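Local coordinates for outer protein YopM (Yersinia pestis, PDB 1JL5) that probably acts as an effector protein that alters host cell physiology and promotes bacterial survival in host tissues, at residues Y243-L249 with N263-L269; L230-Q234 with L252-P257; A304-R310 with N323-L329; L295-L299 with C313-P317. All coordinates share one frame. Residue numbers count along the deposited sequence, not the author numbering.

Overall arrangement
The four contacts join turns of one leucine-rich-repeat solenoid, each between neighbouring coils. Following the chain, L230-Q234 opens interaction 2, Y243-L249 opens interaction 1, L252-P257 closes interaction 2 and N263-L269 closes interaction 1, so the two loops cross. They also touch, A244 and L249 packing on L230, V264 and L269 on L252. Further on, L295-L299 opens interaction 4, A304-R310 opens interaction 3, C313-P317 closes interaction 4 and N323-L329 closes interaction 3, again crossing. Interactions 1 and 3 join asparagine-rich turns that follow the parallel strands and bind calcium with a second subunit; interactions 2 and 4 join the proline-rich returns.

Interaction 1: residues Y243-L249 with N263-L269; sequences YADNNLL and NVRDNYL. With CA (calcium ion), chain B; CA (calcium ion), chain C.
Two successive repeats stack here in parallel, Y243 bridging N263 (CA-CA 4.5 Å) before both segments turn through a left-handed residue, N246 and D266. N263 (chi1 t) lays CB over the face of the Y243 ring, 3.5 Å from its centroid, a CH-pi contact; its O accepts from A244 N (2.7 Å), and its OD1 takes R265 N (2.8 Å) in an Asx turn. R265 O, less surely placed, accepts from N246 N (2.5 Å). D266 (chi1 t) and N246 (m) share one calcium with N326 of the second subunit, D266 OD2 and N246 OD1 each 2.0 Å away, while D266 OD1 binds a second at 2.2 Å. N267 (m) forms a rung of the asparagine ladder characteristic of leucine-rich repeats: ND2 donates to A244 O (2.7 Å), OD1 accepts from L249 N (3.1 Å). Y268 N donates to L249 O (2.5 Å), and L269 CD2 reaches L249 CB (4.3 Å). N247 continues the ladder to A222 and N267 meets N287, while strand 281-283 flanks N263.

Interaction 2: residues L230-Q234 with L252-P257; sequences LPELQ and LPDLPP
L233 (m,t) points at the facing coil: CD1 lies 3.7 Å from P253 CD and 4.0 Å from L255 CD2, and CB 3.5 Å from P256 CD. L230, also m,t, sets CB 3.6 Å from P253 CD and CD1 3.9 Å from L252 CD2. The C-gamma exo ring of P253 thus sits against both leucines, its CG also 3.3 Å from P231 O. Both segments are extended up to E232 and P256, then turn at L233-Q234 and P257, 27° apart end to end, with L230 opposite L252, E232 opposite P253 and Q234 opposite P256. These are the proline-rich return segments of consecutive leucine-rich repeats, on the side of the solenoid away from its parallel sheet, and their leucines enter the core: I242 packs on L230 and L233, L262 on L252 and L255. Water 8 bridges the backbones, accepting from L233 N (2.7 Å) and donating to D254 O (2.5 Å). Q234 (chi1 p, chi2 t) folds back so that NE2 donates to E232 OE2 (2.7 Å).

Interaction 3: residues A304-R310 with N323-L329; sequences ASSNEIR and NVSNNKL. With CA (calcium ion), chain D; CA (calcium ion), chain E.
K328, bent by m at chi1 and chi2, lies over E308 (t,p) of the preceding coil and brings NZ 2.6 Å from E308 OE2 in a salt bridge. E308 OE1 and N307 O bind the same calcium, each at 2.3 Å, completed in part by D266 of the second subunit. The backbones run side by side, S305 opposite V324, S306 opposite N326 and R310 opposite L329, with S306 and N326 in left-handed conformation. A304 N donates to N323 O (2.6 Å); N323 OD1 accepts from S325 N (2.9 Å), an Asx turn. N327 (chi1 m) forms a rung of the leucine-rich-repeat asparagine ladder: ND2 gives to A304 O (2.7 Å), OD1 takes N307 N and I309 N (both 2.9 Å). N307 continues it to V284. K328 N donates to I309 O (2.7 Å), and I309 CG2 packs on L329 CD2 at 3.6 Å. N326 (chi1 t) donates ND2, which also hydrogen-bonds E286 of the second subunit, to S306 OG (2.6 Å) and binds the other calcium through OD1 at 2.2 Å.

Interaction 4: residues L295-L299 with C313-P317; sequences LPPNL and CDLPP
This is an apolar contact without hydrogen bonds between the proline-rich return segments of successive leucine-rich-repeat coils, burying 282 Å² where the chain heads back to the parallel sheet. Segment 295-299 starts extended at L295, then makes a type I beta turn from P296 to L299, closed by L299 N to P296 O (3.2 Å); segment 313-317 stays extended up to P316. The closest CA atoms, of P297 and P316, lie 5.0 Å apart. L295 (m,t) points across the gap: CG is 3.4 Å from C313 SG, CD1 3.5 Å from L315 CD2, and CB 3.7 Å from P316 CD. C313 (chi1 p) turns its sulfur towards that leucine, whereas L315 (m,t) has its CA-to-CB bond directed away and touches P333 and P336 of the next coil. The ring of P316, C-gamma endo, fits against the turn, with CG 3.8 Å from CB of L299 (t,p). P316 CB comes within 3.2 Å of P296 O and 3.4 Å of P297 O.

Interaction 1: residues Y243-L249 with N263-L269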
loop_
_atom_site.group_PDB
_atom_site.type_symbol
_atom_site.label_atom_id
_atom_site.label_comp_id
_atom_site.label_asym_id
_atom_site.label_seq_id
_atom_site.Cartn_x
_atom_site.Cartn_y
_atom_site.Cartn_z
ATOM N N TYR A 243 -14.989 -3.177 -21.369
ATOM C CA TYR A 243 -14.192 -2.464 -20.398
ATOM C C TYR A 243 -14.129 -1.091 -21.004
ATOM O O TYR A 243 -13.578 -0.911 -22.087
ATOM C CB TYR A 243 -12.793 -3.062 -20.282
ATOM C CG TYR A 243 -12.710 -4.126 -19.223
ATOM C CD1 TYR A 243 -13.576 -5.215 -19.238
ATOM C CD2 TYR A 243 -11.783 -4.034 -18.190
ATOM C CE1 TYR A 243 -13.526 -6.186 -18.253
ATOM C CE2 TYR A 243 -11.723 -5.003 -17.192
ATOM C CZ TYR A 243 -12.600 -6.075 -17.231
ATOM O OH TYR A 243 -12.564 -7.032 -16.244
ATOM N N ALA A 244 -14.744 -0.134 -20.328
ATOM C CA ALA A 244 -14.751 1.243 -20.795
ATOM C C ALA A 244 -14.494 2.088 -19.564
ATOM O O ALA A 244 -14.943 3.226 -19.448
ATOM C CB ALA A 244 -16.095 1.580 -21.419
ATOM N N ASP A 245 -13.771 1.490 -18.629
ATOM C CA ASP A 245 -13.415 2.152 -17.394
ATOM C C ASP A 245 -12.556 3.344 -17.750
ATOM O O ASP A 245 -12.022 3.433 -18.855
ATOM C CB ASP A 245 -12.591 1.219 -16.517
ATOM C CG ASP A 245 -11.362 0.700 -17.238
ATOM O OD1 ASP A 245 -11.523 -0.136 -18.152
ATOM O OD2 ASP A 245 -10.240 1.140 -16.912
ATOM N N ASN A 246 -12.437 4.269 -16.811
ATOM C CA ASN A 246 -11.583 5.417 -17.003
ATOM C C ASN A 246 -11.760 6.136 -18.308
ATOM O O ASN A 246 -10.802 6.391 -19.034
ATOM C CB ASN A 246 -10.137 4.985 -16.838
ATOM C CG ASN A 246 -9.842 4.595 -15.433
ATOM O OD1 ASN A 246 -9.843 5.442 -14.548
ATOM N ND2 ASN A 246 -9.614 3.308 -15.199
ATOM N N ASN A 247 -13.001 6.463 -18.605
ATOM C CA ASN A 247 -13.296 7.200 -19.802
ATOM C C ASN A 247 -14.099 8.399 -19.377
ATOM O O ASN A 247 -14.022 8.823 -18.226
ATOM C CB ASN A 247 -14.050 6.324 -20.790
ATOM C CG ASN A 247 -13.114 5.463 -21.601
ATOM O OD1 ASN A 247 -12.294 5.982 -22.354
ATOM N ND2 ASN A 247 -13.211 4.149 -21.440
ATOM N N LEU A 248 -14.863 8.953 -20.302
ATOM C CA LEU A 248 -15.665 10.118 -19.999
ATOM C C LEU A 248 -17.117 9.781 -20.236
ATOM O O LEU A 248 -17.884 10.595 -20.737
ATOM C CB LEU A 248 -15.229 11.274 -20.890
ATOM C CG LEU A 248 -13.770 11.652 -20.652
ATOM C CD1 LEU A 248 -13.306 12.637 -21.714
ATOM C CD2 LEU A 248 -13.640 12.243 -19.261
ATOM N N LEU A 249 -17.491 8.565 -19.865
ATOM C CA LEU A 249 -18.856 8.114 -20.046
ATOM C C LEU A 249 -19.787 8.713 -19.011
ATOM O O LEU A 249 -19.485 8.702 -17.820
ATOM C CB LEU A 249 -18.912 6.594 -19.964
ATOM C CG LEU A 249 -18.026 5.848 -20.959
ATOM C CD1 LEU A 249 -18.208 4.343 -20.766
ATOM C CD2 LEU A 249 -18.378 6.268 -22.384
ATOM N N ASN A 263 -17.064 -3.366 -17.266
ATOM C CA ASN A 263 -16.236 -2.606 -16.372
ATOM C C ASN A 263 -16.260 -1.200 -16.919
ATOM O O ASN A 263 -15.737 -0.933 -17.994
ATOM C CB ASN A 263 -14.803 -3.108 -16.347
ATOM C CG ASN A 263 -13.977 -2.376 -15.331
ATOM O OD1 ASN A 263 -14.189 -1.187 -15.091
ATOM N ND2 ASN A 263 -13.031 -3.068 -14.724
ATOM N N VAL A 264 -16.912 -0.308 -16.190
ATOM C CA VAL A 264 -16.982 1.079 -16.603
ATOM C C VAL A 264 -16.507 1.867 -15.410
ATOM O O VAL A 264 -16.960 2.977 -15.141
ATOM C CB VAL A 264 -18.404 1.479 -16.972
ATOM C CG1 VAL A 264 -18.766 0.855 -18.299
ATOM C CG2 VAL A 264 -19.364 1.037 -15.882
ATOM N N ARG A 265 -15.587 1.248 -14.689
ATOM C CA ARG A 265 -15.009 1.844 -13.511
ATOM C C ARG A 265 -14.510 3.223 -13.872
ATOM O O ARG A 265 -13.957 3.442 -14.946
ATOM C CB ARG A 265 -13.846 0.994 -13.004
ATOM C CG ARG A 265 -12.974 1.670 -11.963
ATOM C CD ARG A 265 -11.889 0.708 -11.524
ATOM N NE ARG A 265 -10.847 1.338 -10.721
ATOM C CZ ARG A 265 -10.978 1.689 -9.446
ATOM N NH1 ARG A 265 -12.119 1.477 -8.798
ATOM N NH2 ARG A 265 -9.952 2.245 -8.813
ATOM N N ASP A 266 -14.728 4.147 -12.956
ATOM C CA ASP A 266 -14.298 5.506 -13.128
ATOM C C ASP A 266 -14.804 6.146 -14.397
ATOM O O ASP A 266 -14.083 6.308 -15.389
ATOM C CB ASP A 266 -12.780 5.604 -13.088
ATOM C CG ASP A 266 -12.322 7.021 -12.885
ATOM O OD1 ASP A 266 -13.190 7.916 -12.931
ATOM O OD2 ASP A 266 -11.117 7.244 -12.683
ATOM N N ASN A 267 -16.075 6.488 -14.355
ATOM C CA ASN A 267 -16.715 7.177 -15.443
ATOM C C ASN A 267 -17.670 8.083 -14.725
ATOM O O ASN A 267 -17.556 8.260 -13.519
ATOM C CB ASN A 267 -17.416 6.201 -16.377
ATOM C CG ASN A 267 -16.472 5.645 -17.414
ATOM O OD1 ASN A 267 -16.008 6.377 -18.289
ATOM N ND2 ASN A 267 -16.157 4.354 -17.311
ATOM N N TYR A 268 -18.617 8.651 -15.436
ATOM C CA TYR A 268 -19.514 9.569 -14.781
ATOM C C TYR A 268 -20.909 9.012 -14.801
ATOM O O TYR A 268 -21.869 9.734 -15.040
ATOM C CB TYR A 268 -19.469 10.904 -15.507
ATOM C CG TYR A 268 -19.774 12.066 -14.613
ATOM C CD1 TYR A 268 -18.914 12.404 -13.570
ATOM C CD2 TYR A 268 -20.904 12.848 -14.822
ATOM C CE1 TYR A 268 -19.170 13.500 -12.761
ATOM C CE2 TYR A 268 -21.171 13.942 -14.018
ATOM C CZ TYR A 268 -20.302 14.261 -12.994
ATOM O OH TYR A 268 -20.563 15.342 -12.205
ATOM N N LEU A 269 -21.015 7.717 -14.540
ATOM C CA LEU A 269 -22.300 7.058 -14.566
ATOM C C LEU A 269 -23.095 7.226 -13.296
ATOM O O LEU A 269 -22.603 7.007 -12.196
ATOM C CB LEU A 269 -22.115 5.576 -14.853
ATOM C CG LEU A 269 -21.405 5.277 -16.168
ATOM C CD1 LEU A 269 -21.201 3.781 -16.282
ATOM C CD2 LEU A 269 -22.230 5.809 -17.334
HETATM CA CA CA B . -9.245 6.499 -12.912
HETATM CA CA CA C . -13.589 9.841 -11.853
HETATM O O HOH W 1 -11.771 -5.580 -14.110
HETATM O O HOH W 2 -8.903 2.197 -12.631
HETATM O O HOH W 3 -11.290 9.838 -12.392
HETATM O O HOH W 4 -7.259 5.504 -12.988
HETATM O O HOH W 5 -9.869 5.032 -11.384
HETATM O O HOH W 6 -8.665 8.454 -14.024
HETATM O O HOH W 7 -12.980 8.579 -10.022
#

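Interaction 2: residues L230-Q234 with L252-P257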
loop_
_atom_site.group_PDB
_atom_site.type_symbol
_atom_site.label_atom_id
_atom_site.label_comp_id
_atom_site.label_asym_id
_atom_site.label_seq_id
_atom_site.Cartn_x
_atom_site.Cartn_y
_atom_site.Cartn_z
ATOM N N LEU A 230 -19.932 5.328 -25.610
ATOM C CA LEU A 230 -19.609 4.058 -26.217
ATOM C C LEU A 230 -20.453 3.996 -27.475
ATOM O O LEU A 230 -21.499 4.628 -27.552
ATOM C CB LEU A 230 -19.982 2.916 -25.275
ATOM C CG LEU A 230 -19.131 2.818 -24.010
ATOM C CD1 LEU A 230 -19.576 1.622 -23.175
ATOM C CD2 LEU A 230 -17.668 2.678 -24.407
ATOM N N PRO A 231 -20.000 3.260 -28.493
ATOM C CA PRO A 231 -20.830 3.204 -29.694
ATOM C C PRO A 231 -22.037 2.339 -29.366
ATOM O O PRO A 231 -22.147 1.814 -28.254
ATOM C CB PRO A 231 -19.911 2.547 -30.710
ATOM C CG PRO A 231 -19.124 1.603 -29.857
ATOM C CD PRO A 231 -18.782 2.450 -28.651
ATOM N N GLU A 232 -22.950 2.194 -30.314
ATOM C CA GLU A 232 -24.106 1.367 -30.059
ATOM C C GLU A 232 -23.607 -0.029 -29.735
ATOM O O GLU A 232 -22.749 -0.565 -30.428
ATOM C CB GLU A 232 -25.021 1.335 -31.270
ATOM C CG GLU A 232 -26.253 0.497 -31.033
ATOM C CD GLU A 232 -27.356 0.838 -31.988
ATOM O OE1 GLU A 232 -27.061 0.987 -33.193
ATOM O OE2 GLU A 232 -28.513 0.952 -31.532
ATOM N N LEU A 233 -24.151 -0.617 -28.680
ATOM C CA LEU A 233 -23.722 -1.934 -28.238
ATOM C C LEU A 233 -24.808 -2.989 -28.274
ATOM O O LEU A 233 -24.517 -4.180 -28.348
ATOM C CB LEU A 233 -23.226 -1.841 -26.798
ATOM C CG LEU A 233 -22.179 -0.777 -26.487
ATOM C CD1 LEU A 233 -22.036 -0.627 -24.970
ATOM C CD2 LEU A 233 -20.865 -1.166 -27.135
ATOM N N GLN A 234 -26.058 -2.550 -28.206
ATOM C CA GLN A 234 -27.170 -3.476 -28.153
ATOM C C GLN A 234 -27.283 -4.434 -29.319
ATOM O O GLN A 234 -27.884 -5.496 -29.189
ATOM C CB GLN A 234 -28.474 -2.711 -27.979
ATOM C CG GLN A 234 -28.906 -1.930 -29.184
ATOM C CD GLN A 234 -30.034 -1.002 -28.845
ATOM O OE1 GLN A 234 -30.977 -1.392 -28.160
ATOM N NE2 GLN A 234 -29.951 0.235 -29.317
ATOM N N LEU A 252 -24.281 4.781 -20.555
ATOM C CA LEU A 252 -23.875 3.651 -21.349
ATOM C C LEU A 252 -25.005 3.452 -22.324
ATOM O O LEU A 252 -26.160 3.743 -22.013
ATOM C CB LEU A 252 -23.731 2.409 -20.485
ATOM C CG LEU A 252 -22.681 2.489 -19.388
ATOM C CD1 LEU A 252 -22.581 1.140 -18.694
ATOM C CD2 LEU A 252 -21.344 2.889 -19.996
ATOM N N PRO A 253 -24.687 2.991 -23.531
ATOM C CA PRO A 253 -25.744 2.767 -24.510
ATOM C C PRO A 253 -26.453 1.525 -24.019
ATOM O O PRO A 253 -26.069 0.940 -23.003
ATOM C CB PRO A 253 -24.976 2.463 -25.795
ATOM C CG PRO A 253 -23.613 3.083 -25.560
ATOM C CD PRO A 253 -23.358 2.774 -24.123
ATOM N N ASP A 254 -27.488 1.119 -24.730
ATOM C CA ASP A 254 -28.159 -0.105 -24.369
ATOM C C ASP A 254 -27.029 -1.098 -24.519
ATOM O O ASP A 254 -26.291 -1.076 -25.502
ATOM C CB ASP A 254 -29.284 -0.371 -25.346
ATOM C CG ASP A 254 -30.344 0.679 -25.258
ATOM O OD1 ASP A 254 -30.919 0.811 -24.164
ATOM O OD2 ASP A 254 -30.585 1.386 -26.255
ATOM N N LEU A 255 -26.879 -1.952 -23.528
ATOM C CA LEU A 255 -25.792 -2.904 -23.518
ATOM C C LEU A 255 -25.930 -4.096 -24.442
ATOM O O LEU A 255 -27.015 -4.399 -24.934
ATOM C CB LEU A 255 -25.595 -3.388 -22.090
ATOM C CG LEU A 255 -25.261 -2.231 -21.151
ATOM C CD1 LEU A 255 -25.249 -2.716 -19.718
ATOM C CD2 LEU A 255 -23.910 -1.640 -21.547
ATOM N N PRO A 256 -24.808 -4.769 -24.721
ATOM C CA PRO A 256 -24.895 -5.937 -25.590
ATOM C C PRO A 256 -25.842 -6.854 -24.824
ATOM O O PRO A 256 -25.669 -7.065 -23.629
ATOM C CB PRO A 256 -23.461 -6.446 -25.614
ATOM C CG PRO A 256 -22.666 -5.163 -25.515
ATOM C CD PRO A 256 -23.404 -4.421 -24.434
ATOM N N PRO A 257 -26.865 -7.393 -25.496
ATOM C CA PRO A 257 -27.820 -8.271 -24.819
ATOM C C PRO A 257 -27.219 -9.433 -24.042
ATOM O O PRO A 257 -27.802 -9.901 -23.073
ATOM C CB PRO A 257 -28.735 -8.724 -25.956
ATOM C CG PRO A 257 -27.827 -8.690 -27.151
ATOM C CD PRO A 257 -27.089 -7.394 -26.951
HETATM O O HOH W 8 -26.523 0.178 -27.691
#

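Interaction 3: residues A304-R310 with N323-L329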
loop_
_atom_site.group_PDB
_atom_site.type_symbol
_atom_site.label_atom_id
_atom_site.label_comp_id
_atom_site.label_asym_id
_atom_site.label_seq_id
_atom_site.Cartn_x
_atom_site.Cartn_y
_atom_site.Cartn_z
ATOM N N ALA A 304 -18.781 -1.753 -6.977
ATOM C CA ALA A 304 -19.469 -0.473 -7.064
ATOM C C ALA A 304 -18.794 0.438 -6.052
ATOM O O ALA A 304 -19.377 1.398 -5.561
ATOM C CB ALA A 304 -20.940 -0.649 -6.717
ATOM N N SER A 305 -17.551 0.114 -5.733
ATOM C CA SER A 305 -16.807 0.899 -4.769
ATOM C C SER A 305 -16.593 2.316 -5.264
ATOM O O SER A 305 -16.599 2.585 -6.467
ATOM C CB SER A 305 -15.445 0.254 -4.497
ATOM O OG SER A 305 -14.679 0.212 -5.685
ATOM N N SER A 306 -16.414 3.224 -4.319
ATOM C CA SER A 306 -16.143 4.613 -4.636
ATOM C C SER A 306 -17.163 5.283 -5.528
ATOM O O SER A 306 -16.831 5.961 -6.495
ATOM C CB SER A 306 -14.750 4.729 -5.238
ATOM O OG SER A 306 -13.806 4.433 -4.227
ATOM N N ASN A 307 -18.419 5.061 -5.196
ATOM C CA ASN A 307 -19.507 5.698 -5.892
ATOM C C ASN A 307 -20.073 6.503 -4.760
ATOM O O ASN A 307 -19.347 6.867 -3.845
ATOM C CB ASN A 307 -20.504 4.663 -6.399
ATOM C CG ASN A 307 -20.156 4.183 -7.782
ATOM O OD1 ASN A 307 -20.324 4.916 -8.751
ATOM N ND2 ASN A 307 -19.638 2.962 -7.886
ATOM N N GLU A 308 -21.355 6.793 -4.802
ATOM C CA GLU A 308 -21.949 7.530 -3.711
ATOM C C GLU A 308 -23.147 6.689 -3.330
ATOM O O GLU A 308 -24.208 7.198 -2.993
ATOM C CB GLU A 308 -22.367 8.924 -4.176
ATOM C CG GLU A 308 -22.646 9.854 -3.024
ATOM C CD GLU A 308 -21.392 10.225 -2.263
ATOM O OE1 GLU A 308 -20.369 9.510 -2.377
ATOM O OE2 GLU A 308 -21.431 11.238 -1.543
ATOM N N ILE A 309 -22.953 5.377 -3.403
ATOM C CA ILE A 309 -24.012 4.431 -3.103
ATOM C C ILE A 309 -24.501 4.590 -1.683
ATOM O O ILE A 309 -23.769 4.346 -0.727
ATOM C CB ILE A 309 -23.548 2.979 -3.276
ATOM C CG1 ILE A 309 -23.010 2.759 -4.697
ATOM C CG2 ILE A 309 -24.706 2.038 -2.982
ATOM C CD1 ILE A 309 -23.982 3.110 -5.760
ATOM N N ARG A 310 -25.751 4.998 -1.552
ATOM C CA ARG A 310 -26.343 5.171 -0.241
ATOM C C ARG A 310 -27.098 3.916 0.110
ATOM O O ARG A 310 -27.371 3.649 1.275
ATOM C CB ARG A 310 -27.331 6.317 -0.246
ATOM C CG ARG A 310 -26.750 7.661 -0.534
ATOM C CD ARG A 310 -27.579 8.629 0.241
ATOM N NE ARG A 310 -27.742 9.903 -0.423
ATOM C CZ ARG A 310 -28.489 10.871 0.077
ATOM N NH1 ARG A 310 -29.116 10.674 1.227
ATOM N NH2 ARG A 310 -28.602 12.024 -0.561
ATOM N N ASN A 323 -18.109 -5.592 -3.912
ATOM C CA ASN A 323 -17.206 -4.559 -3.479
ATOM C C ASN A 323 -17.974 -3.264 -3.596
ATOM O O ASN A 323 -18.229 -2.774 -4.694
ATOM C CB ASN A 323 -15.958 -4.493 -4.348
ATOM C CG ASN A 323 -14.945 -3.524 -3.799
ATOM O OD1 ASN A 323 -15.291 -2.654 -2.998
ATOM N ND2 ASN A 323 -13.696 -3.655 -4.221
ATOM N N VAL A 324 -18.385 -2.735 -2.455
ATOM C CA VAL A 324 -19.110 -1.477 -2.419
ATOM C C VAL A 324 -18.309 -0.602 -1.483
ATOM O O VAL A 324 -18.822 0.288 -0.808
ATOM C CB VAL A 324 -20.528 -1.663 -1.889
ATOM C CG1 VAL A 324 -21.351 -2.434 -2.906
ATOM C CG2 VAL A 324 -20.490 -2.392 -0.564
ATOM N N SER A 325 -17.022 -0.895 -1.451
ATOM C CA SER A 325 -16.102 -0.155 -0.621
ATOM C C SER A 325 -16.190 1.312 -0.972
ATOM O O SER A 325 -16.442 1.687 -2.118
ATOM C CB SER A 325 -14.671 -0.628 -0.865
ATOM O OG SER A 325 -13.779 0.102 -0.047
ATOM N N ASN A 326 -15.979 2.143 0.029
ATOM C CA ASN A 326 -15.981 3.569 -0.177
ATOM C C ASN A 326 -17.240 4.090 -0.829
ATOM O O ASN A 326 -17.218 4.634 -1.930
ATOM C CB ASN A 326 -14.767 3.982 -1.005
ATOM C CG ASN A 326 -14.605 5.478 -1.056
ATOM O OD1 ASN A 326 -14.956 6.170 -0.105
ATOM N ND2 ASN A 326 -14.068 5.987 -2.156
ATOM N N ASN A 327 -18.347 3.901 -0.141
ATOM C CA ASN A 327 -19.607 4.405 -0.621
ATOM C C ASN A 327 -20.232 5.085 0.558
ATOM O O ASN A 327 -19.527 5.473 1.481
ATOM C CB ASN A 327 -20.469 3.281 -1.170
ATOM C CG ASN A 327 -20.176 3.019 -2.628
ATOM O OD1 ASN A 327 -20.416 3.879 -3.475
ATOM N ND2 ASN A 327 -19.636 1.848 -2.929
ATOM N N LYS A 328 -21.541 5.253 0.540
ATOM C CA LYS A 328 -22.187 5.926 1.646
ATOM C C LYS A 328 -23.262 5.036 2.207
ATOM O O LYS A 328 -24.324 5.490 2.616
ATOM C CB LYS A 328 -22.755 7.259 1.174
ATOM C CG LYS A 328 -21.679 8.176 0.608
ATOM C CD LYS A 328 -20.677 8.553 1.684
ATOM C CE LYS A 328 -19.446 9.226 1.096
ATOM N NZ LYS A 328 -19.779 10.435 0.289
ATOM N N LEU A 329 -22.948 3.751 2.228
ATOM C CA LEU A 329 -23.856 2.748 2.734
ATOM C C LEU A 329 -23.867 2.760 4.246
ATOM O O LEU A 329 -22.820 2.687 4.887
ATOM C CB LEU A 329 -23.427 1.365 2.251
ATOM C CG LEU A 329 -23.584 1.160 0.749
ATOM C CD1 LEU A 329 -22.817 -0.075 0.307
ATOM C CD2 LEU A 329 -25.060 1.043 0.422
HETATM CA CA CA D . -18.330 8.745 -3.086
HETATM CA CA CA E . -15.236 7.756 1.454
HETATM O O HOH W 9 -26.976 6.222 3.115
HETATM O O HOH W 10 -18.000 7.217 -1.316
HETATM O O HOH W 11 -17.202 6.608 1.918
HETATM O O HOH W 12 -13.399 8.516 0.494
HETATM O O HOH W 13 -13.975 6.861 3.050
HETATM O O HOH W 14 -16.114 8.363 -3.594
#

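Interaction 4: residues L295-L299 with C313-P317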
loop_
_atom_site.group_PDB
_atom_site.type_symbol
_atom_site.label_atom_id
_atom_site.label_comp_id
_atom_site.label_asym_id
_atom_site.label_seq_id
_atom_site.Cartn_x
_atom_site.Cartn_y
_atom_site.Cartn_z
ATOM N N LEU A 295 -29.541 -5.239 -9.958
ATOM C CA LEU A 295 -28.329 -5.961 -10.248
ATOM C C LEU A 295 -28.743 -7.168 -11.048
ATOM O O LEU A 295 -29.790 -7.758 -10.801
ATOM C CB LEU A 295 -27.629 -6.380 -8.961
ATOM C CG LEU A 295 -27.033 -5.193 -8.210
ATOM C CD1 LEU A 295 -26.389 -5.682 -6.930
ATOM C CD2 LEU A 295 -26.018 -4.484 -9.106
ATOM N N PRO A 296 -27.944 -7.525 -12.054
ATOM C CA PRO A 296 -28.257 -8.686 -12.885
ATOM C C PRO A 296 -28.460 -9.878 -11.940
ATOM O O PRO A 296 -27.752 -10.018 -10.945
ATOM C CB PRO A 296 -27.012 -8.814 -13.753
ATOM C CG PRO A 296 -26.564 -7.403 -13.903
ATOM C CD PRO A 296 -26.712 -6.863 -12.509
ATOM N N PRO A 297 -29.425 -10.753 -12.246
ATOM C CA PRO A 297 -29.730 -11.925 -11.420
ATOM C C PRO A 297 -28.618 -12.958 -11.309
ATOM O O PRO A 297 -28.615 -13.773 -10.390
ATOM C CB PRO A 297 -30.972 -12.494 -12.098
ATOM C CG PRO A 297 -30.682 -12.230 -13.533
ATOM C CD PRO A 297 -30.180 -10.799 -13.510
ATOM N N ASN A 298 -27.679 -12.923 -12.245
ATOM C CA ASN A 298 -26.579 -13.877 -12.250
ATOM C C ASN A 298 -25.240 -13.206 -12.016
ATOM O O ASN A 298 -24.192 -13.768 -12.324
ATOM C CB ASN A 298 -26.550 -14.608 -13.587
ATOM C CG ASN A 298 -27.911 -15.115 -13.985
ATOM O OD1 ASN A 298 -28.541 -15.863 -13.239
ATOM N ND2 ASN A 298 -28.384 -14.700 -15.159
ATOM N N LEU A 299 -25.275 -11.999 -11.474
ATOM C CA LEU A 299 -24.046 -11.271 -11.219
ATOM C C LEU A 299 -23.196 -12.029 -10.208
ATOM O O LEU A 299 -23.681 -12.411 -9.147
ATOM C CB LEU A 299 -24.369 -9.880 -10.672
ATOM C CG LEU A 299 -23.251 -8.848 -10.772
ATOM C CD1 LEU A 299 -23.009 -8.504 -12.241
ATOM C CD2 LEU A 299 -23.643 -7.606 -9.994
ATOM N N CYS A 313 -29.536 -2.338 -3.825
ATOM C CA CYS A 313 -30.756 -3.084 -4.042
ATOM C C CYS A 313 -30.399 -4.469 -3.527
ATOM O O CYS A 313 -29.253 -4.718 -3.149
ATOM C CB CYS A 313 -31.043 -3.163 -5.529
ATOM S SG CYS A 313 -29.600 -3.758 -6.428
ATOM N N ASP A 314 -31.367 -5.372 -3.509
ATOM C CA ASP A 314 -31.089 -6.716 -3.055
ATOM C C ASP A 314 -30.006 -7.267 -3.954
ATOM O O ASP A 314 -29.933 -6.937 -5.136
ATOM C CB ASP A 314 -32.337 -7.592 -3.139
ATOM C CG ASP A 314 -33.412 -7.150 -2.180
ATOM O OD1 ASP A 314 -33.078 -6.849 -1.012
ATOM O OD2 ASP A 314 -34.588 -7.110 -2.589
ATOM N N LEU A 315 -29.154 -8.104 -3.387
ATOM C CA LEU A 315 -28.073 -8.683 -4.149
ATOM C C LEU A 315 -28.509 -10.009 -4.742
ATOM O O LEU A 315 -29.192 -10.797 -4.092
ATOM C CB LEU A 315 -26.867 -8.882 -3.240
ATOM C CG LEU A 315 -26.479 -7.590 -2.517
ATOM C CD1 LEU A 315 -25.466 -7.887 -1.429
ATOM C CD2 LEU A 315 -25.940 -6.591 -3.535
ATOM N N PRO A 316 -28.133 -10.264 -5.998
ATOM C CA PRO A 316 -28.515 -11.528 -6.623
ATOM C C PRO A 316 -27.849 -12.656 -5.842
ATOM O O PRO A 316 -26.694 -12.541 -5.440
ATOM C CB PRO A 316 -27.973 -11.386 -8.046
ATOM C CG PRO A 316 -26.796 -10.478 -7.873
ATOM C CD PRO A 316 -27.313 -9.446 -6.906
ATOM N N PRO A 317 -28.581 -13.752 -5.592
ATOM C CA PRO A 317 -28.005 -14.872 -4.844
ATOM C C PRO A 317 -26.752 -15.440 -5.501
ATOM O O PRO A 317 -26.002 -16.184 -4.886
ATOM C CB PRO A 317 -29.160 -15.877 -4.788
ATOM C CG PRO A 317 -29.950 -15.559 -6.016
ATOM C CD PRO A 317 -29.958 -14.055 -6.009
#